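PDB 3L8M: probable thiamine pyrophosphokinase from Staphylococcus saprophyticus, which probably transfers a pyrophosphate group from ATP to thiamine, making thiamine diphosphate. Local coordinates for residues K2-C7 against K21-I26; N92-G97 against K126-T131. All blocks are in the same frame, centred on the assembly; numbering follows the deposited sequence.

Interaction 1: K2-C7 against K21-I26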
loop_
_atom_site.group_PDB
_atom_site.type_symbol
_atom_site.label_atom_id
_atom_site.label_comp_id
_atom_site.label_asym_id
_atom_site.label_seq_id
_atom_site.Cartn_x
_atom_site.Cartn_y
_atom_site.Cartn_z
ATOM N N LYS A 2 0.715 -5.247 11.543
ATOM C CA LYS A 2 1.926 -5.982 11.889
ATOM C C LYS A 2 3.240 -5.197 11.795
ATOM O O LYS A 2 3.490 -4.487 10.816
ATOM C CB LYS A 2 2.021 -7.219 10.996
ATOM C CG LYS A 2 3.225 -8.109 11.258
ATOM C CD LYS A 2 3.423 -9.047 10.073
ATOM C CE LYS A 2 4.669 -9.907 10.210
ATOM N NZ LYS A 2 4.996 -10.541 8.905
ATOM N N ALA A 3 4.090 -5.337 12.807
ATOM C CA ALA A 3 5.374 -4.646 12.785
ATOM C C ALA A 3 6.545 -5.609 13.003
ATOM O O ALA A 3 6.481 -6.505 13.847
ATOM C CB ALA A 3 5.402 -3.539 13.839
ATOM N N ASN A 4 7.603 -5.425 12.218
ATOM C CA ASN A 4 8.808 -6.244 12.318
ATOM C C ASN A 4 9.912 -5.364 12.871
ATOM O O ASN A 4 10.110 -4.251 12.393
ATOM C CB ASN A 4 9.257 -6.747 10.946
ATOM C CG ASN A 4 8.241 -7.637 10.293
ATOM O OD1 ASN A 4 7.877 -8.687 10.832
ATOM N ND2 ASN A 4 7.769 -7.227 9.118
ATOM N N LEU A 5 10.624 -5.857 13.876
ATOM C CA LEU A 5 11.727 -5.104 14.462
ATOM C C LEU A 5 13.043 -5.784 14.143
ATOM O O LEU A 5 13.151 -7.009 14.206
ATOM C CB LEU A 5 11.587 -4.999 15.989
ATOM C CG LEU A 5 10.686 -3.884 16.536
ATOM C CD1 LEU A 5 9.238 -4.137 16.135
ATOM C CD2 LEU A 5 10.836 -3.803 18.056
ATOM N N LEU A 6 14.041 -4.992 13.777
ATOM C CA LEU A 6 15.351 -5.548 13.517
ATOM C C LEU A 6 16.313 -4.977 14.565
ATOM O O LEU A 6 16.453 -3.761 14.678
ATOM C CB LEU A 6 15.818 -5.193 12.108
ATOM C CG LEU A 6 17.122 -5.873 11.680
ATOM C CD1 LEU A 6 16.979 -7.384 11.838
ATOM C CD2 LEU A 6 17.452 -5.504 10.228
ATOM N N CYS A 7 16.949 -5.858 15.337
ATOM C CA CYS A 7 17.908 -5.446 16.370
ATOM C C CYS A 7 19.358 -5.660 15.960
ATOM O O CYS A 7 20.260 -5.257 16.680
ATOM C CB CYS A 7 17.701 -6.225 17.663
ATOM S SG CYS A 7 16.060 -6.187 18.328
ATOM N N LYS A 21 10.070 -6.965 2.373
ATOM C CA LYS A 21 10.479 -5.586 2.104
ATOM C C LYS A 21 9.367 -4.535 2.174
ATOM O O LYS A 21 9.640 -3.366 2.432
ATOM C CB LYS A 21 11.150 -5.505 0.729
ATOM C CG LYS A 21 11.484 -4.092 0.300
ATOM C CD LYS A 21 12.128 -4.037 -1.075
ATOM C CE LYS A 21 12.227 -2.586 -1.550
ATOM N NZ LYS A 21 12.888 -1.697 -0.533
ATOM N N HIS A 22 8.118 -4.934 1.949
ATOM C CA HIS A 22 7.042 -3.954 1.983
ATOM C C HIS A 22 6.272 -3.895 3.297
ATOM O O HIS A 22 5.389 -3.065 3.450
ATOM C CB HIS A 22 6.084 -4.173 0.794
ATOM C CG HIS A 22 6.752 -4.031 -0.537
ATOM N ND1 HIS A 22 7.424 -2.882 -0.908
ATOM C CD2 HIS A 22 6.962 -4.923 -1.535
ATOM C CE1 HIS A 22 8.024 -3.075 -2.069
ATOM N NE2 HIS A 22 7.759 -4.307 -2.471
ATOM N N GLU A 23 6.606 -4.751 4.259
ATOM C CA GLU A 23 5.895 -4.704 5.538
ATOM C C GLU A 23 6.427 -3.543 6.389
ATOM O O GLU A 23 7.339 -2.845 5.978
ATOM C CB GLU A 23 6.045 -6.038 6.271
ATOM C CG GLU A 23 5.734 -7.221 5.378
ATOM C CD GLU A 23 5.510 -8.510 6.137
ATOM O OE1 GLU A 23 6.048 -8.654 7.254
ATOM O OE2 GLU A 23 4.801 -9.390 5.603
ATOM N N HIS A 24 5.844 -3.318 7.557
ATOM C CA HIS A 24 6.300 -2.227 8.417
ATOM C C HIS A 24 7.529 -2.675 9.216
ATOM O O HIS A 24 7.462 -3.663 9.961
ATOM C CB HIS A 24 5.188 -1.819 9.386
ATOM C CG HIS A 24 3.900 -1.441 8.719
ATOM N ND1 HIS A 24 3.743 -0.266 8.011
ATOM C CD2 HIS A 24 2.710 -2.084 8.651
ATOM C CE1 HIS A 24 2.510 -0.204 7.537
ATOM N NE2 HIS A 24 1.861 -1.294 7.911
ATOM N N TRP A 25 8.647 -1.963 9.056
ATOM C CA TRP A 25 9.867 -2.297 9.782
ATOM C C TRP A 25 10.323 -1.199 10.737
ATOM O O TRP A 25 10.346 -0.021 10.380
ATOM C CB TRP A 25 11.019 -2.626 8.827
ATOM C CG TRP A 25 10.981 -4.015 8.233
ATOM C CD1 TRP A 25 10.407 -4.397 7.039
ATOM C CD2 TRP A 25 11.562 -5.204 8.795
ATOM N NE1 TRP A 25 10.604 -5.747 6.828
ATOM C CE2 TRP A 25 11.309 -6.265 7.888
ATOM C CE3 TRP A 25 12.273 -5.478 9.974
ATOM C CZ2 TRP A 25 11.743 -7.577 8.126
ATOM C CZ3 TRP A 25 12.706 -6.802 10.214
ATOM C CH2 TRP A 25 12.435 -7.824 9.291
ATOM N N ILE A 26 10.703 -1.617 11.943
ATOM C CA ILE A 26 11.180 -0.734 13.007
ATOM C C ILE A 26 12.661 -1.052 13.271
ATOM O O ILE A 26 13.033 -2.221 13.399
ATOM C CB ILE A 26 10.423 -0.997 14.343
ATOM C CG1 ILE A 26 8.905 -1.014 14.130
ATOM C CG2 ILE A 26 10.848 0.033 15.386
ATOM C CD1 ILE A 26 8.324 0.274 13.607
HETATM O O HOH W 1 3.708 -5.082 8.269
#
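Lys2 sets out with CG anti to its backbone N (chi1 -179°) and runs extended to NZ, which reaches Glu23; on Asn4, chi1 -62° sets CG beside the backbone N, and from there ND2 meets the same carboxylate. Glu23 OE1 therefore accepts twice. Lys2 NZ forms a salt bridge with Glu23 OE1 at 2.7 Å on the syn side, while Asn4 ND2 donates to the anti lone pair of Glu23 OE1 at 2.9 Å, with amide and carboxylate planes only 7° apart. Asn4 CB meanwhile rests over one face of the Trp25 indole, 3.4 Å from the centroid of its six-membered ring, a CH-pi contact; Trp25 NE1 donates to the carbonyl of His20. On the other face of the sheet Leu5 and Ile26 lie side by side, with Leu5 CG 3.6 Å from Ile26 CB. The parallel ladder runs from Asn4 N to His24 O, Ile26 N to Asn4 O and Leu6 N to Ile26 O, and a water joins Lys2 O to His24 N. This pairing closes a beta-alpha-beta unit through helix 16-19. With two donors on one oxygen, the carboxylate is held nearly coplanar with the Asn4 amide and is probably stabilised as the anion.

Interaction 2: N92-G97 against K126-T131. With NA (sodium ion), chain C.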
loop_
_atom_site.group_PDB
_atom_site.type_symbol
_atom_site.label_atom_id
_atom_site.label_comp_id
_atom_site.label_asym_id
_atom_site.label_seq_id
_atom_site.Cartn_x
_atom_site.Cartn_y
_atom_site.Cartn_z
ATOM N N ASN A 92 0.563 -7.266 16.130
ATOM C CA ASN A 92 1.406 -8.437 15.923
ATOM C C ASN A 92 2.813 -7.914 15.735
ATOM O O ASN A 92 3.073 -7.179 14.787
ATOM C CB ASN A 92 0.964 -9.210 14.677
ATOM C CG ASN A 92 -0.429 -9.797 14.819
ATOM O OD1 ASN A 92 -0.691 -10.601 15.718
ATOM N ND2 ASN A 92 -1.333 -9.397 13.934
ATOM N N ILE A 93 3.713 -8.281 16.645
ATOM C CA ILE A 93 5.096 -7.829 16.584
ATOM C C ILE A 93 6.084 -8.984 16.467
ATOM O O ILE A 93 6.076 -9.899 17.285
ATOM C CB ILE A 93 5.479 -7.005 17.842
ATOM C CG1 ILE A 93 4.375 -5.989 18.173
ATOM C CG2 ILE A 93 6.806 -6.299 17.614
ATOM C CD1 ILE A 93 3.941 -5.156 17.012
ATOM N N ASP A 94 6.929 -8.935 15.441
ATOM C CA ASP A 94 7.952 -9.953 15.227
ATOM C C ASP A 94 9.309 -9.303 15.436
ATOM O O ASP A 94 9.680 -8.380 14.703
ATOM C CB ASP A 94 7.885 -10.517 13.801
ATOM C CG ASP A 94 6.674 -11.393 13.579
ATOM O OD1 ASP A 94 5.954 -11.647 14.567
ATOM O OD2 ASP A 94 6.451 -11.832 12.428
ATOM N N VAL A 95 10.040 -9.774 16.441
ATOM C CA VAL A 95 11.360 -9.231 16.723
ATOM C C VAL A 95 12.423 -10.168 16.151
ATOM O O VAL A 95 12.491 -11.351 16.497
ATOM C CB VAL A 95 11.579 -9.043 18.251
ATOM C CG1 VAL A 95 12.969 -8.472 18.514
ATOM C CG2 VAL A 95 10.502 -8.104 18.819
ATOM N N TYR A 96 13.247 -9.627 15.268
ATOM C CA TYR A 96 14.313 -10.387 14.633
ATOM C C TYR A 96 15.606 -9.778 15.121
ATOM O O TYR A 96 15.623 -8.608 15.516
ATOM C CB TYR A 96 14.243 -10.214 13.111
ATOM C CG TYR A 96 13.031 -10.826 12.463
ATOM C CD1 TYR A 96 13.065 -12.134 11.979
ATOM C CD2 TYR A 96 11.852 -10.098 12.318
ATOM C CE1 TYR A 96 11.960 -12.703 11.359
ATOM C CE2 TYR A 96 10.736 -10.655 11.697
ATOM C CZ TYR A 96 10.800 -11.961 11.219
ATOM O OH TYR A 96 9.722 -12.514 10.574
ATOM N N GLY A 97 16.683 -10.560 15.084
ATOM C CA GLY A 97 17.982 -10.057 15.488
ATOM C C GLY A 97 18.286 -10.009 16.973
ATOM O O GLY A 97 19.337 -9.499 17.361
ATOM N N LYS A 126 6.463 -11.994 19.231
ATOM C CA LYS A 126 7.265 -13.192 18.989
ATOM C C LYS A 126 8.715 -12.837 18.653
ATOM O O LYS A 126 8.970 -11.898 17.895
ATOM C CB LYS A 126 6.715 -14.010 17.825
ATOM C CG LYS A 126 5.395 -14.685 18.040
ATOM C CD LYS A 126 5.019 -15.449 16.778
ATOM C CE LYS A 126 3.617 -16.030 16.886
ATOM N NZ LYS A 126 3.218 -16.786 15.664
ATOM N N LEU A 127 9.656 -13.589 19.227
ATOM C CA LEU A 127 11.086 -13.398 18.952
ATOM C C LEU A 127 11.342 -14.444 17.884
ATOM O O LEU A 127 10.884 -15.586 18.013
ATOM C CB LEU A 127 11.942 -13.697 20.193
ATOM C CG LEU A 127 11.607 -12.910 21.472
ATOM C CD1 LEU A 127 12.468 -13.396 22.652
ATOM C CD2 LEU A 127 11.828 -11.419 21.221
ATOM N N ILE A 128 12.051 -14.072 16.825
ATOM C CA ILE A 128 12.297 -15.014 15.746
ATOM C C ILE A 128 13.699 -14.975 15.171
ATOM O O ILE A 128 14.247 -13.906 14.978
ATOM C CB ILE A 128 11.336 -14.750 14.548
ATOM C CG1 ILE A 128 9.883 -14.636 15.032
ATOM C CG2 ILE A 128 11.494 -15.848 13.494
ATOM C CD1 ILE A 128 8.899 -14.265 13.907
ATOM N N ASP A 129 14.286 -16.146 14.921
ATOM C CA ASP A 129 15.579 -16.215 14.248
ATOM C C ASP A 129 15.509 -17.373 13.254
ATOM O O ASP A 129 14.452 -17.997 13.109
ATOM C CB ASP A 129 16.782 -16.328 15.214
ATOM C CG ASP A 129 16.829 -17.617 16.023
ATOM O OD1 ASP A 129 16.038 -18.558 15.803
ATOM O OD2 ASP A 129 17.713 -17.676 16.906
ATOM N N ASP A 130 16.608 -17.647 12.557
ATOM C CA ASP A 130 16.616 -18.704 11.546
ATOM C C ASP A 130 16.247 -20.112 12.021
ATOM O O ASP A 130 15.948 -20.970 11.193
ATOM C CB ASP A 130 17.984 -18.755 10.845
ATOM C CG ASP A 130 19.134 -18.893 11.821
ATOM O OD1 ASP A 130 18.876 -19.173 13.008
ATOM O OD2 ASP A 130 20.293 -18.725 11.398
ATOM N N THR A 131 16.243 -20.350 13.333
ATOM C CA THR A 131 15.930 -21.684 13.867
ATOM C C THR A 131 14.830 -21.745 14.944
ATOM O O THR A 131 14.370 -22.837 15.301
ATOM C CB THR A 131 17.214 -22.338 14.478
ATOM O OG1 THR A 131 18.261 -22.343 13.499
ATOM C CG2 THR A 131 16.943 -23.777 14.930
HETATM NA NA NA C . 3.704 -11.984 16.284
HETATM O O HOH W 2 16.539 -12.974 14.153
#
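Ile128 lies alongside Tyr96, the two side chains pointing the same way, and its CD1 end crosses to Asp94. Ile128 CG2 comes 3.8 Å from Tyr96 CE1, and Ile128 CD1 sits 3.6 Å from Asp94 CG, so one isoleucine packs against both the tyrosine ring and the carboxylate. The branching explains this reach: CG1 is anti to the carbonyl carbon and CD1 continues extended (chi2 175°), whereas CG2 stays beside the ring. Asp94 OD1 binds the sodium ion at 2.9 Å, and the carbonyl O of Asn124 also binds it. Lys126, on the same face of the sheet as Asp94, passes its aliphatic chain beside the ion, while its NZ goes on to a salt bridge with Glu133. On the other face Val95 and Leu127 are side by side, Val95 CB lying 3.8 Å from Leu127 CD2.

Between these two layers of side chains the strands pair in parallel. Lys126 N donates to Ile93 O, Val95 N to Lys126 O at 2.8 Å with an N-H...O angle of 175°, and Ile128 N to Val95 O. Beyond Val95 the direct ladder gives way to a water, which accepts from Gly97 N and donates to Ile128 O. The chain then turns at Asp129, whose OD1 accepts from Thr131 N at 3.1 Å in an Asx turn; Asp129 OD2 bonds to Thr99 OG1, tying this turn to the segment that follows strand 92-96.

Within the mixed sheet, strand 92-96 lies between strands 2-6 and 124-128. Helix 77-87 covers the Val95 face through Leu78 and Ile82, while on the opposite face Asp94 and Tyr96 also touch Asn4 of strand 2-6.

How the interactions relate
Strands 2-6 and 92-96 are neighbours in one sheet, so interactions 1 and 2 are consecutive steps across it, with centres about 10 Å apart. The join is a backbone ladder of probable hydrogen bonds: Leu5 N to Asp94 O and Leu5 O to Tyr96 N, both 2.8 Å. Side chains continue the connection on the Asn4 and Asp94 face, where Lys2 CE packs 3.4 Å from Asp94 OD2 and Asn4 OD1 lies 3.5 Å from Asp94 CB. Asp94 thus belongs to the sodium site of interaction 2 while bordering the polar group of interaction 1; the nearest atom of the Lys2 side chain is about 6 Å from that same sodium ion.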